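Local structure of CaaX farnesyltransferase beta subunit Ram1 (Aspergillus fumigatus, 4L9P) at residues B[158-163]-B[210-215]; B[198-203]-B[229-234]; B[202-207]-B[257-262]; B[218-223]-B[509-514]; B[266-271]-B[281-286]. The protein probably supplies the peptide-binding side of a zinc-dependent heterodimer that transfers a farnesyl group from farnesyl diphosphate to a cysteine near the C-terminus of target proteins. All coordinates share one frame; numbering follows the deposited sequence.

In the fold
Contacts 1, 2 and 3 are fully buried and all use helix 200-213, which meets helix 151-164 in contact 1, helix 224-234 in contact 2 and helix 251-263 in contact 3. Contacts 2 and 3 share Ser202 and Ser203, and their centres are 8 Å apart. Contact 1 is built on sulfur and aliphatic groups and contact 3 on valines and a tyrosine, whereas contact 2 adds a water bridge around a tryptophan. Farther out, contact 4 touches contact 1 through Ile210 and ties the C-terminal helix to the toroid by aromatic packing. Contact 5, partly buried, joins two parts of one loop and is the one with direct backbone hydrogen bonds between its segments.

Contact 1: residues B[158-163]-B[210-215]; sequences ALAGLC and IAMVGG
Met212 of 210-215 reaches across to Leu159, Ala160 and Cys163 of 158-163, and its thioether carries most of the contact. The sulfur interactions come first. Met212 SD lies 3.6 Å from Ala160 CA, against the helix backbone itself, because the chain is extended as far as SD (chi2 -176°). Ala160 CB is slightly farther from the same sulfur, at 4.2 Å. Cys163 SG approaches Met212 SD to 3.7 Å; Cys163 has two conformers, so this sulfur-sulfur approach holds for one of them and is less certain.

The aliphatic interactions lie beside these. A bend at the last torsion (chi3 -80°) turns the terminal methyl of Met212, so that CE comes to rest 3.7 Å from Leu159 CB and equally close to the backbone N of Ala160. Leu159 continues past the methionine, and its CD1 meets Val213 CG1 at 4.1 Å, the two side chains inclined to each other. Val176 of helix 173-183 touches both Leu159 and Val213, so a third helix backs this pair. Where helix 200-213 ends, Gly214 leaves helical geometry with positive phi, and the carbonyl of Val213 is bound by Arg173.

The helices joined, 151-164 and 200-213, belong to the alpha-alpha toroid of the prenyltransferase beta subunit. All five touching residues are buried; the side-chain pairs are all apolar, while the methionine end also rests on the backbone of Ala160. Cohesion between the segments therefore probably rests on dispersion and the exclusion of water, with polarizable sulfur filling the gap between the two backbones.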
# COMPACT_ATOMS: atom_id res chain seq x y z
N ALA B 158 16.87 5.55 -3.99
CA ALA B 158 18.33 5.29 -4.18
C ALA B 158 19.06 5.45 -2.84
O ALA B 158 19.89 4.59 -2.50
CB ALA B 158 18.89 6.23 -5.24
N LEU B 159 18.80 6.52 -2.07
CA LEU B 159 19.52 6.66 -0.79
C LEU B 159 19.17 5.50 0.15
O LEU B 159 20.06 5.00 0.86
CB LEU B 159 19.17 7.99 -0.12
CG LEU B 159 19.69 9.22 -0.85
CD1 LEU B 159 19.10 10.47 -0.19
CD2 LEU B 159 21.27 9.22 -0.83
N ALA B 160 17.90 5.14 0.22
CA ALA B 160 17.50 4.03 1.08
C ALA B 160 18.21 2.73 0.67
O ALA B 160 18.75 2.03 1.54
CB ALA B 160 15.96 3.82 0.99
N GLY B 161 18.26 2.40 -0.63
CA GLY B 161 18.99 1.19 -1.05
C GLY B 161 20.47 1.25 -0.71
O GLY B 161 21.03 0.26 -0.25
N LEU B 162 21.08 2.40 -0.94
CA LEU B 162 22.50 2.57 -0.57
C LEU B 162 22.71 2.40 0.93
O LEU B 162 23.69 1.77 1.38
CB LEU B 162 23.00 3.93 -1.03
CG LEU B 162 23.03 4.10 -2.55
CD1 LEU B 162 23.31 5.61 -2.91
CD2 LEU B 162 24.04 3.17 -3.21
N CYS B 163 21.86 3.01 1.77
CA CYS B 163 21.93 2.81 3.23
C CYS B 163 21.76 1.35 3.61
O CYS B 163 22.58 0.83 4.39
CB CYS B 163 20.89 3.64 4.00
SG CYS B 163 21.20 5.39 4.03
N ILE B 210 16.40 13.68 3.62
CA ILE B 210 17.12 14.58 4.50
C ILE B 210 17.54 13.87 5.78
O ILE B 210 18.67 14.09 6.25
CB ILE B 210 16.21 15.82 4.77
CG1 ILE B 210 16.20 16.70 3.51
CG2 ILE B 210 16.67 16.60 6.01
CD1 ILE B 210 15.08 17.76 3.54
N ALA B 211 16.66 13.02 6.32
CA ALA B 211 17.01 12.27 7.52
C ALA B 211 18.21 11.36 7.26
O ALA B 211 19.11 11.23 8.09
CB ALA B 211 15.80 11.46 8.04
N MET B 212 18.22 10.71 6.11
CA MET B 212 19.31 9.75 5.83
C MET B 212 20.64 10.48 5.65
O MET B 212 21.67 10.04 6.18
CB MET B 212 19.01 8.86 4.58
CG MET B 212 18.05 7.79 4.90
SD MET B 212 17.76 6.67 3.51
CE MET B 212 16.56 7.68 2.54
N VAL B 213 20.67 11.62 4.96
CA VAL B 213 21.97 12.30 4.81
C VAL B 213 22.37 13.02 6.07
O VAL B 213 23.58 13.16 6.35
CB VAL B 213 22.04 13.25 3.53
CG1 VAL B 213 21.76 12.48 2.23
CG2 VAL B 213 21.10 14.47 3.64
N GLY B 214 21.39 13.50 6.84
CA GLY B 214 21.67 14.16 8.12
C GLY B 214 22.30 15.53 7.97
O GLY B 214 22.42 16.09 6.86
N GLY B 215 22.66 16.09 9.13
CA GLY B 215 23.37 17.35 9.22
C GLY B 215 22.43 18.51 9.41
O GLY B 215 21.35 18.57 8.83

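Contact 2: residues B[198-203]-B[229-234]; sequences SHVASS and KWLGKL
Trp230 projects from helix 224-234 as a flat plate against Ser198, His199 and Val200, at the start of helix 200-213. Ser198 CB is the bump on one face: it lies 3.6 Å from the centroid of the six-membered ring, 23° off the normal, as a CH-pi contact. On the opposite face sits Leu234 CD1 of the same helix as Trp230, offset toward the rim, so the indole is held between the two. The far corner of the plate, Trp230 CH2, pushes into the backbone where the helix starts, 3.5 Å from His199 C, with Val200 N near the ring plane.

This hollow is the N-terminal end of helix 200-213 in the alpha-alpha toroid. His199 is the N-cap, its ND1 accepting from Ala201 N at 2.9 Å in the imidazole plane, while its ring meets Tyr88 of the alpha subunit edge-to-face and packs on the bound peptide.

Val200 stands at about a right angle to Trp230, and its CG1 fits among the indole and two leucines. Val200 CG1 comes within 3.3 Å of Leu234 CD1, tighter than usual for two methyls, and 4.2 Å from Leu231 CD2. Ser203 OG, hydrogen-bonded to Ile190 N, comes obliquely to Trp230 CZ3 at 3.5 Å. At the pyrrole side of the indole, one water accepts from Trp230 NE1 (2.9 Å) and donates to Ser198 O.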
# COMPACT_ATOMS: atom_id res chain seq x y z
N SER B 198 2.77 21.39 -3.56
CA SER B 198 3.25 20.43 -2.55
C SER B 198 2.38 19.20 -2.53
O SER B 198 1.17 19.24 -2.78
CB SER B 198 3.23 21.11 -1.18
OG SER B 198 4.19 22.16 -1.25
N HIS B 199 3.02 18.05 -2.24
CA HIS B 199 2.29 16.77 -2.22
C HIS B 199 2.87 16.01 -1.06
O HIS B 199 4.11 16.03 -0.82
CB HIS B 199 2.59 16.05 -3.57
CG HIS B 199 1.77 14.80 -3.81
ND1 HIS B 199 1.92 13.62 -3.08
CD2 HIS B 199 0.79 14.56 -4.73
CE1 HIS B 199 1.10 12.70 -3.58
NE2 HIS B 199 0.41 13.24 -4.58
N VAL B 200 2.03 15.29 -0.33
CA VAL B 200 2.55 14.59 0.84
C VAL B 200 3.56 13.49 0.49
O VAL B 200 4.44 13.20 1.32
CB VAL B 200 1.43 13.92 1.69
CG1 VAL B 200 0.51 14.93 2.16
CG2 VAL B 200 0.70 12.80 0.95
N ALA B 201 3.45 12.87 -0.69
CA ALA B 201 4.41 11.80 -1.01
C ALA B 201 5.80 12.35 -1.31
O ALA B 201 6.82 11.79 -0.91
CB ALA B 201 3.89 10.94 -2.18
N SER B 202 5.85 13.46 -2.06
CA SER B 202 7.15 14.08 -2.30
C SER B 202 7.70 14.69 -1.02
O SER B 202 8.92 14.74 -0.84
CB SER B 202 7.07 15.15 -3.42
OG SER B 202 5.86 15.85 -3.40
N SER B 203 6.84 15.18 -0.12
CA SER B 203 7.33 15.70 1.14
C SER B 203 7.87 14.57 2.03
O SER B 203 8.93 14.75 2.66
CB SER B 203 6.16 16.42 1.83
OG SER B 203 5.84 17.64 1.15
N LYS B 229 1.39 24.55 8.35
CA LYS B 229 0.21 25.20 7.80
C LYS B 229 -0.35 24.46 6.58
O LYS B 229 -1.56 24.29 6.46
CB LYS B 229 0.53 26.66 7.42
CG LYS B 229 0.76 27.54 8.67
CD LYS B 229 1.02 28.96 8.29
CE LYS B 229 0.93 29.85 9.48
NZ LYS B 229 0.91 31.21 8.90
N TRP B 230 0.55 24.02 5.69
CA TRP B 230 0.12 23.35 4.48
C TRP B 230 -0.47 21.99 4.84
O TRP B 230 -1.57 21.64 4.35
CB TRP B 230 1.30 23.21 3.49
CG TRP B 230 0.99 22.22 2.41
CD1 TRP B 230 0.08 22.36 1.37
CD2 TRP B 230 1.57 20.90 2.26
NE1 TRP B 230 0.03 21.19 0.66
CE2 TRP B 230 0.96 20.30 1.14
CE3 TRP B 230 2.59 20.21 2.95
CZ2 TRP B 230 1.28 19.02 0.71
CZ3 TRP B 230 2.93 18.96 2.57
CH2 TRP B 230 2.29 18.38 1.41
N LEU B 231 0.20 21.20 5.68
CA LEU B 231 -0.38 19.88 6.03
C LEU B 231 -1.75 20.06 6.69
O LEU B 231 -2.65 19.25 6.51
CB LEU B 231 0.53 19.12 7.00
CG LEU B 231 1.77 18.52 6.37
CD1 LEU B 231 2.65 17.97 7.51
CD2 LEU B 231 1.41 17.44 5.36
N GLY B 232 -1.92 21.12 7.47
CA GLY B 232 -3.22 21.36 8.08
C GLY B 232 -4.35 21.56 7.06
O GLY B 232 -5.51 21.26 7.35
N LYS B 233 -4.00 22.08 5.87
CA LYS B 233 -4.98 22.21 4.80
C LYS B 233 -5.49 20.89 4.23
O LYS B 233 -6.54 20.83 3.58
CB LYS B 233 -4.45 23.09 3.66
CG LYS B 233 -4.10 24.48 4.14
CD LYS B 233 -3.47 25.27 3.00
CE LYS B 233 -3.16 26.70 3.50
NZ LYS B 233 -2.57 27.51 2.42
N LEU B 234 -4.69 19.85 4.42
CA LEU B 234 -5.03 18.53 3.88
C LEU B 234 -5.97 17.74 4.78
O LEU B 234 -6.55 16.75 4.34
CB LEU B 234 -3.77 17.74 3.64
CG LEU B 234 -2.71 18.45 2.77
CD1 LEU B 234 -1.51 17.54 2.56
CD2 LEU B 234 -3.17 18.93 1.36
O HOH W 1 -0.89 20.84 -2.12

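Contact 3: residues B[202-207]-B[257-262]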
# COMPACT_ATOMS: atom_id res chain seq x y z
N SER B 202 5.85 13.46 -2.06
CA SER B 202 7.15 14.08 -2.30
C SER B 202 7.70 14.69 -1.02
O SER B 202 8.92 14.74 -0.84
CB SER B 202 7.07 15.15 -3.42
OG SER B 202 5.86 15.85 -3.40
N SER B 203 6.84 15.18 -0.12
CA SER B 203 7.33 15.70 1.14
C SER B 203 7.87 14.57 2.03
O SER B 203 8.93 14.75 2.66
CB SER B 203 6.16 16.42 1.83
OG SER B 203 5.84 17.64 1.15
N TYR B 204 7.18 13.43 2.05
CA TYR B 204 7.67 12.27 2.77
C TYR B 204 9.03 11.83 2.21
O TYR B 204 10.00 11.62 2.94
CB TYR B 204 6.60 11.20 2.61
CG TYR B 204 6.97 9.79 3.01
CD1 TYR B 204 6.70 9.30 4.29
CD2 TYR B 204 7.53 8.89 2.09
CE1 TYR B 204 6.96 7.97 4.65
CE2 TYR B 204 7.75 7.56 2.41
CZ TYR B 204 7.47 7.11 3.69
OH TYR B 204 7.72 5.79 3.96
N ALA B 205 9.12 11.67 0.90
CA ALA B 205 10.40 11.25 0.29
C ALA B 205 11.51 12.22 0.59
O ALA B 205 12.65 11.81 0.89
CB ALA B 205 10.23 11.13 -1.24
N ALA B 206 11.21 13.52 0.53
CA ALA B 206 12.24 14.48 0.82
C ALA B 206 12.68 14.45 2.28
O ALA B 206 13.87 14.55 2.57
CB ALA B 206 11.76 15.90 0.41
N VAL B 207 11.71 14.42 3.21
CA VAL B 207 12.08 14.35 4.62
C VAL B 207 12.89 13.12 4.96
O VAL B 207 13.86 13.20 5.73
CB VAL B 207 10.81 14.46 5.51
CG1 VAL B 207 11.12 14.17 7.00
CG2 VAL B 207 10.22 15.86 5.38
N ALA B 257 1.55 12.11 5.60
CA ALA B 257 1.43 13.33 6.37
C ALA B 257 1.90 13.11 7.80
O ALA B 257 2.60 13.97 8.39
CB ALA B 257 -0.03 13.82 6.37
N MET B 258 1.49 11.99 8.40
CA MET B 258 1.85 11.79 9.81
C MET B 258 3.31 11.43 10.03
O MET B 258 3.86 11.80 11.07
CB MET B 258 0.93 10.77 10.45
CG MET B 258 -0.50 11.31 10.58
SD MET B 258 -0.67 13.00 11.39
CE MET B 258 0.21 12.77 12.91
N VAL B 259 3.94 10.80 9.07
CA VAL B 259 5.40 10.59 9.18
C VAL B 259 6.11 11.91 9.09
O VAL B 259 7.05 12.16 9.87
CB VAL B 259 5.88 9.64 8.07
CG1 VAL B 259 7.40 9.76 7.90
CG2 VAL B 259 5.49 8.21 8.42
N VAL B 260 5.75 12.78 8.13
CA VAL B 260 6.37 14.12 8.08
C VAL B 260 6.13 14.88 9.40
O VAL B 260 7.06 15.50 9.96
CB VAL B 260 5.83 14.91 6.93
CG1 VAL B 260 6.26 16.41 6.95
CG2 VAL B 260 6.31 14.25 5.59
N HIS B 261 4.89 14.81 9.88
CA HIS B 261 4.54 15.51 11.12
C HIS B 261 5.41 15.03 12.27
O HIS B 261 5.94 15.85 13.05
CB HIS B 261 3.05 15.25 11.36
CG HIS B 261 2.47 16.03 12.50
ND1 HIS B 261 2.77 15.77 13.82
CD2 HIS B 261 1.64 17.11 12.48
CE1 HIS B 261 2.11 16.66 14.58
NE2 HIS B 261 1.42 17.48 13.79
N ALA B 262 5.55 13.71 12.41
CA ALA B 262 6.32 13.14 13.52
C ALA B 262 7.81 13.45 13.40
O ALA B 262 8.45 13.86 14.38
CB ALA B 262 6.16 11.61 13.56
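Tyr204 and Val260 form the closest backbone approach between helices 202-207 and 257-262, their CA atoms only 5.8 Å apart. At so short a separation a branched side chain can rest on the opposite backbone. The segment axes come within 9.0 Å and are inclined by 39°, both running in broadly the same direction. Val260 points toward the other helix. Its CG2, anti to the carbonyl carbon, presses on the main chain of the opposing turn, 3.7 Å from Tyr204 CA and 3.9 Å from Ser203 C. The same methyl meets Val207 CG2 at 4.2 Å, so a single methyl touches Ser203, Tyr204 and Val207.

Tyr204 is oriented differently. Its first torsion sets CG anti to the backbone N (chi1 167°), and its ring makes contact with Val259, the neighbour of Val260. The two side chains are inclined to each other: Val259 CB lies in the ring plane at the edge, whereas Val259 CG1 approaches obliquely, 3.7 Å from Tyr204 CD1. The ring is thus flanked along its CD1 and CE1 side by the valine. Beyond that, the hydroxyl of Tyr204 is hydrogen-bonded to the hydroxyl of Tyr255, a residue of the ligand pocket, and the Tyr204 side chain itself lies about 5 Å from the bound farnesyl diphosphate analogue.

Leu231 and Met227 of helix 224-234 also pack on Val260, Leu231 against its CG1 branch. Inclined, roughly parallel helices that join through aliphatic groups and send an aromatic toward the central pocket are characteristic of the inner barrel of the prenyltransferase alpha-alpha toroid.

Contact 4: residues B[218-223]-B[509-514]; sequences AFKLID and RVWFEN
Phe219 and Trp511 meet through opposite choices of the first torsion: Phe219 sets CG anti to its carbonyl carbon (chi1 -67°), Trp511 sets CG anti to its backbone N (chi1 -171°). The two side chains slide past each other in opposite directions. Phe219 lies over one face of the indole. Its CB is 3.8 Å from the centroid of the six-membered ring, a CH-pi contact, and its CD2 lies 3.5 Å from Trp511 CG, over the five-membered part. The two aromatic planes make 54°, an oblique pairing that is neither a stack nor T-shaped.

Phe512 contributes from the next position of its helix. Its ring tip CZ approaches Phe219 O at 3.4 Å, close to the plane of the ring, and Ile222 CD1 comes obliquely to Phe512 CZ at 4.3 Å. Trp511 CE3 sits 3.6 Å above the centre of the Phe512 face, so the neighbouring aromatic side chains brace each other while both touch Phe219.

At the solvent side, Lys220 lays CG 3.8 Å from Trp511 CH2; its ammonium leads away to a salt bridge with Glu217. Within helix 502-513, one turn apart, Arg509 and Glu513 form a salt bridge, Arg509 NE to Glu513 OE2 2.7 Å, and Arg509 NH1 also reaches Ala262 O, linking this helix to helix 251-263. Ile210 of helix 200-213 touches Phe219 and Ile222 from the toroid interior. The arrangement is an aromatic cluster packing the helix near the C-terminus against the short helix 216-221, at the outside of the alpha-alpha toroid.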
# COMPACT_ATOMS: atom_id res chain seq x y z
N ALA B 218 21.01 20.40 6.16
CA ALA B 218 19.89 19.73 5.51
C ALA B 218 18.63 19.90 6.36
O ALA B 218 17.53 20.12 5.80
CB ALA B 218 20.20 18.25 5.28
N PHE B 219 18.74 19.73 7.68
CA PHE B 219 17.54 19.84 8.52
C PHE B 219 16.97 21.27 8.45
O PHE B 219 15.75 21.49 8.47
CB PHE B 219 17.85 19.54 9.98
CG PHE B 219 18.25 18.11 10.27
CD1 PHE B 219 18.08 17.08 9.34
CD2 PHE B 219 18.81 17.78 11.50
CE1 PHE B 219 18.45 15.73 9.67
CE2 PHE B 219 19.16 16.46 11.81
CZ PHE B 219 19.03 15.46 10.89
N LYS B 220 17.87 22.24 8.34
CA LYS B 220 17.48 23.65 8.30
C LYS B 220 16.75 24.05 7.01
O LYS B 220 16.09 25.07 6.97
CB LYS B 220 18.71 24.56 8.51
CG LYS B 220 19.09 24.67 9.97
CD LYS B 220 20.46 25.32 10.14
CE LYS B 220 20.68 26.57 9.39
NZ LYS B 220 22.04 27.08 9.85
N LEU B 221 16.86 23.25 5.95
CA LEU B 221 16.27 23.69 4.70
C LEU B 221 14.75 23.74 4.80
O LEU B 221 14.08 24.57 4.19
CB LEU B 221 16.79 22.82 3.57
CG LEU B 221 16.15 21.52 3.19
CD1 LEU B 221 14.88 21.81 2.36
CD2 LEU B 221 17.14 20.74 2.37
N ILE B 222 14.19 22.81 5.57
CA ILE B 222 12.74 22.72 5.67
C ILE B 222 12.12 23.91 6.40
O ILE B 222 12.53 24.23 7.50
CB ILE B 222 12.33 21.43 6.40
CG1 ILE B 222 12.96 20.19 5.74
CG2 ILE B 222 10.76 21.40 6.52
CD1 ILE B 222 13.07 18.90 6.64
N ASP B 223 11.10 24.55 5.80
CA ASP B 223 10.33 25.58 6.50
C ASP B 223 9.26 24.84 7.30
O ASP B 223 8.23 24.45 6.78
CB ASP B 223 9.72 26.59 5.51
CG ASP B 223 8.96 27.73 6.22
OD1 ASP B 223 8.53 27.58 7.39
OD2 ASP B 223 8.80 28.79 5.59
N ARG B 509 14.30 13.60 14.50
CA ARG B 509 13.25 13.92 15.48
C ARG B 509 13.84 14.68 16.68
O ARG B 509 13.26 15.68 17.13
CB ARG B 509 12.60 12.61 15.99
CG ARG B 509 11.67 12.77 17.19
CD ARG B 509 10.41 13.60 16.88
NE ARG B 509 9.63 13.70 18.09
CZ ARG B 509 8.31 13.88 18.16
NH1 ARG B 509 7.56 13.97 17.05
NH2 ARG B 509 7.73 13.95 19.38
N VAL B 510 14.98 14.21 17.19
CA VAL B 510 15.55 14.83 18.37
C VAL B 510 16.04 16.23 18.04
O VAL B 510 15.85 17.16 18.84
CB VAL B 510 16.68 13.96 18.93
CG1 VAL B 510 17.49 14.75 20.03
CG2 VAL B 510 16.11 12.68 19.53
N TRP B 511 16.61 16.42 16.85
CA TRP B 511 17.04 17.76 16.46
C TRP B 511 15.86 18.72 16.44
O TRP B 511 15.93 19.85 16.98
CB TRP B 511 17.75 17.77 15.09
CG TRP B 511 18.41 19.12 14.75
CD1 TRP B 511 19.67 19.55 15.15
CD2 TRP B 511 17.86 20.21 13.98
NE1 TRP B 511 19.93 20.80 14.66
CE2 TRP B 511 18.82 21.25 13.96
CE3 TRP B 511 16.65 20.41 13.32
CZ2 TRP B 511 18.62 22.45 13.28
CZ3 TRP B 511 16.44 21.62 12.65
CH2 TRP B 511 17.41 22.62 12.64
N PHE B 512 14.77 18.27 15.83
CA PHE B 512 13.61 19.15 15.76
C PHE B 512 12.95 19.39 17.11
O PHE B 512 12.50 20.52 17.37
CB PHE B 512 12.60 18.67 14.71
CG PHE B 512 12.97 19.07 13.32
CD1 PHE B 512 12.88 20.38 12.93
CD2 PHE B 512 13.47 18.15 12.42
CE1 PHE B 512 13.28 20.78 11.64
CE2 PHE B 512 13.89 18.56 11.14
CZ PHE B 512 13.75 19.87 10.75
N GLU B 513 12.92 18.37 17.97
CA GLU B 513 12.41 18.55 19.33
C GLU B 513 13.13 19.65 20.09
O GLU B 513 12.55 20.29 20.99
CB GLU B 513 12.52 17.26 20.14
CG GLU B 513 11.41 16.31 19.83
CD GLU B 513 11.48 15.06 20.73
OE1 GLU B 513 12.35 14.94 21.64
OE2 GLU B 513 10.60 14.21 20.59
N ASN B 514 14.39 19.85 19.73
CA ASN B 514 15.20 20.83 20.42
C ASN B 514 15.23 22.18 19.75
O ASN B 514 15.94 23.11 20.18
CB ASN B 514 16.61 20.28 20.61
CG ASN B 514 16.65 19.32 21.73
OD1 ASN B 514 16.59 19.70 22.90
ND2 ASN B 514 16.79 18.08 21.42

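Contact 5: residues B[266-271]-B[281-286]; sequences LPLALP and LETFTD
Ala269 and Thr283 form a single antiparallel beta bridge, a non-hydrogen-bonded pair with CA atoms 4.1 Å apart, enclosed by the bonds Phe284 N to Leu268 O and Leu270 N to Glu282 O, each 2.9 Å. It ties together two parts of the loop between helices 251-263 and 288-293 of the alpha-alpha toroid, and leads straight into a type I turn from Thr283 to Asp286, with an ST turn at its start in which Thr283 OG1 accepts from Thr285 N.

The Phe284 ring is the main side-chain platform. Leu270 CD2 sits 3.8 Å from its centroid, only 5° off the normal, a CH-pi contact squarely over the centre. At the rim, Leu268 O lies in the ring plane, 3.3 Å from Phe284 CD1, while Pro271 CD comes obliquely to Phe284 CE1 at 4.0 Å. His261 and Trp228 also meet this ring, and Trp228 NE1 binds Ala269 O.

Leu268 sets CG anti to its backbone N (chi1 175°), where CG meets Thr283 CB at 3.8 Å. Leu268 CD1 is near Thr285 OG1. Leu270 CD1 extends the other way to Leu281.

Asp286, at the end of the turn, folds its carboxylate back on Glu282 and Thr283. Its OD2 accepts from Glu282 N at 2.8 Å through the anti lone pair, and takes Thr283 N from above the carboxylate plane.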
# COMPACT_ATOMS: atom_id res chain seq x y z
N LEU B 266 6.18 18.49 14.44
CA LEU B 266 5.25 19.59 14.26
C LEU B 266 4.24 19.62 15.39
O LEU B 266 3.97 18.62 16.05
CB LEU B 266 4.47 19.43 12.95
CG LEU B 266 5.38 19.38 11.70
CD1 LEU B 266 4.54 19.29 10.42
CD2 LEU B 266 6.37 20.57 11.63
N PRO B 267 3.63 20.79 15.64
CA PRO B 267 2.60 20.80 16.67
C PRO B 267 1.43 19.90 16.35
O PRO B 267 1.00 19.82 15.19
CB PRO B 267 2.13 22.29 16.67
CG PRO B 267 3.26 23.06 16.12
CD PRO B 267 3.87 22.12 15.05
N LEU B 268 0.93 19.20 17.35
CA LEU B 268 -0.25 18.35 17.22
C LEU B 268 -1.52 19.12 16.87
O LEU B 268 -2.36 18.61 16.10
CB LEU B 268 -0.41 17.59 18.54
CG LEU B 268 -1.64 16.74 18.69
CD1 LEU B 268 -1.62 15.65 17.66
CD2 LEU B 268 -1.66 16.11 20.14
N ALA B 269 -1.66 20.34 17.40
CA ALA B 269 -2.84 21.10 17.08
C ALA B 269 -2.87 21.50 15.61
O ALA B 269 -1.84 21.80 15.00
CB ALA B 269 -2.85 22.42 17.87
N LEU B 270 -4.05 21.49 15.02
CA LEU B 270 -4.19 22.07 13.68
C LEU B 270 -3.89 23.56 13.70
O LEU B 270 -4.16 24.24 14.70
CB LEU B 270 -5.61 21.86 13.17
CG LEU B 270 -6.00 20.38 12.88
CD1 LEU B 270 -7.55 20.27 12.69
CD2 LEU B 270 -5.24 19.82 11.67
N PRO B 271 -3.38 24.09 12.60
CA PRO B 271 -3.25 25.56 12.50
C PRO B 271 -4.59 26.21 12.84
O PRO B 271 -5.68 25.66 12.55
CB PRO B 271 -2.91 25.79 11.03
CG PRO B 271 -2.23 24.50 10.62
CD PRO B 271 -2.90 23.40 11.37
N LEU B 281 -12.83 19.32 14.38
CA LEU B 281 -11.53 18.67 14.64
C LEU B 281 -10.53 19.70 15.20
O LEU B 281 -10.56 20.89 14.83
CB LEU B 281 -11.00 18.09 13.33
CG LEU B 281 -11.96 17.08 12.71
CD1 LEU B 281 -11.32 16.53 11.46
CD2 LEU B 281 -12.28 15.91 13.63
N GLU B 282 -9.67 19.29 16.12
CA GLU B 282 -8.73 20.22 16.75
C GLU B 282 -7.28 19.87 16.47
O GLU B 282 -6.45 20.78 16.49
CB GLU B 282 -8.93 20.22 18.28
CG GLU B 282 -10.25 20.81 18.73
CD GLU B 282 -10.36 20.75 20.23
OE1 GLU B 282 -10.73 19.66 20.73
OE2 GLU B 282 -10.03 21.76 20.92
N THR B 283 -6.96 18.58 16.22
CA THR B 283 -5.57 18.19 16.07
C THR B 283 -5.44 17.33 14.83
O THR B 283 -6.44 16.89 14.23
CB THR B 283 -5.10 17.32 17.24
OG1 THR B 283 -5.76 16.05 17.17
CG2 THR B 283 -5.38 17.98 18.65
N PHE B 284 -4.19 17.13 14.46
CA PHE B 284 -3.91 16.32 13.24
C PHE B 284 -4.41 14.89 13.39
O PHE B 284 -4.70 14.23 12.36
CB PHE B 284 -2.42 16.31 12.95
CG PHE B 284 -1.97 17.54 12.21
CD1 PHE B 284 -1.65 18.73 12.87
CD2 PHE B 284 -1.94 17.55 10.81
CE1 PHE B 284 -1.25 19.88 12.15
CE2 PHE B 284 -1.52 18.68 10.12
CZ PHE B 284 -1.20 19.85 10.77
N THR B 285 -4.52 14.40 14.62
CA THR B 285 -4.88 12.97 14.83
C THR B 285 -6.36 12.79 15.15
O THR B 285 -6.85 11.67 15.22
CB THR B 285 -3.99 12.34 15.92
OG1 THR B 285 -4.18 13.08 17.15
CG2 THR B 285 -2.50 12.35 15.50
N ASP B 286 -7.09 13.88 15.33
CA ASP B 286 -8.54 13.78 15.63
C ASP B 286 -9.27 13.12 14.50
O ASP B 286 -9.16 13.55 13.35
CB ASP B 286 -9.08 15.18 15.85
CG ASP B 286 -8.98 15.65 17.27
OD1 ASP B 286 -8.73 14.85 18.17
OD2 ASP B 286 -9.22 16.88 17.46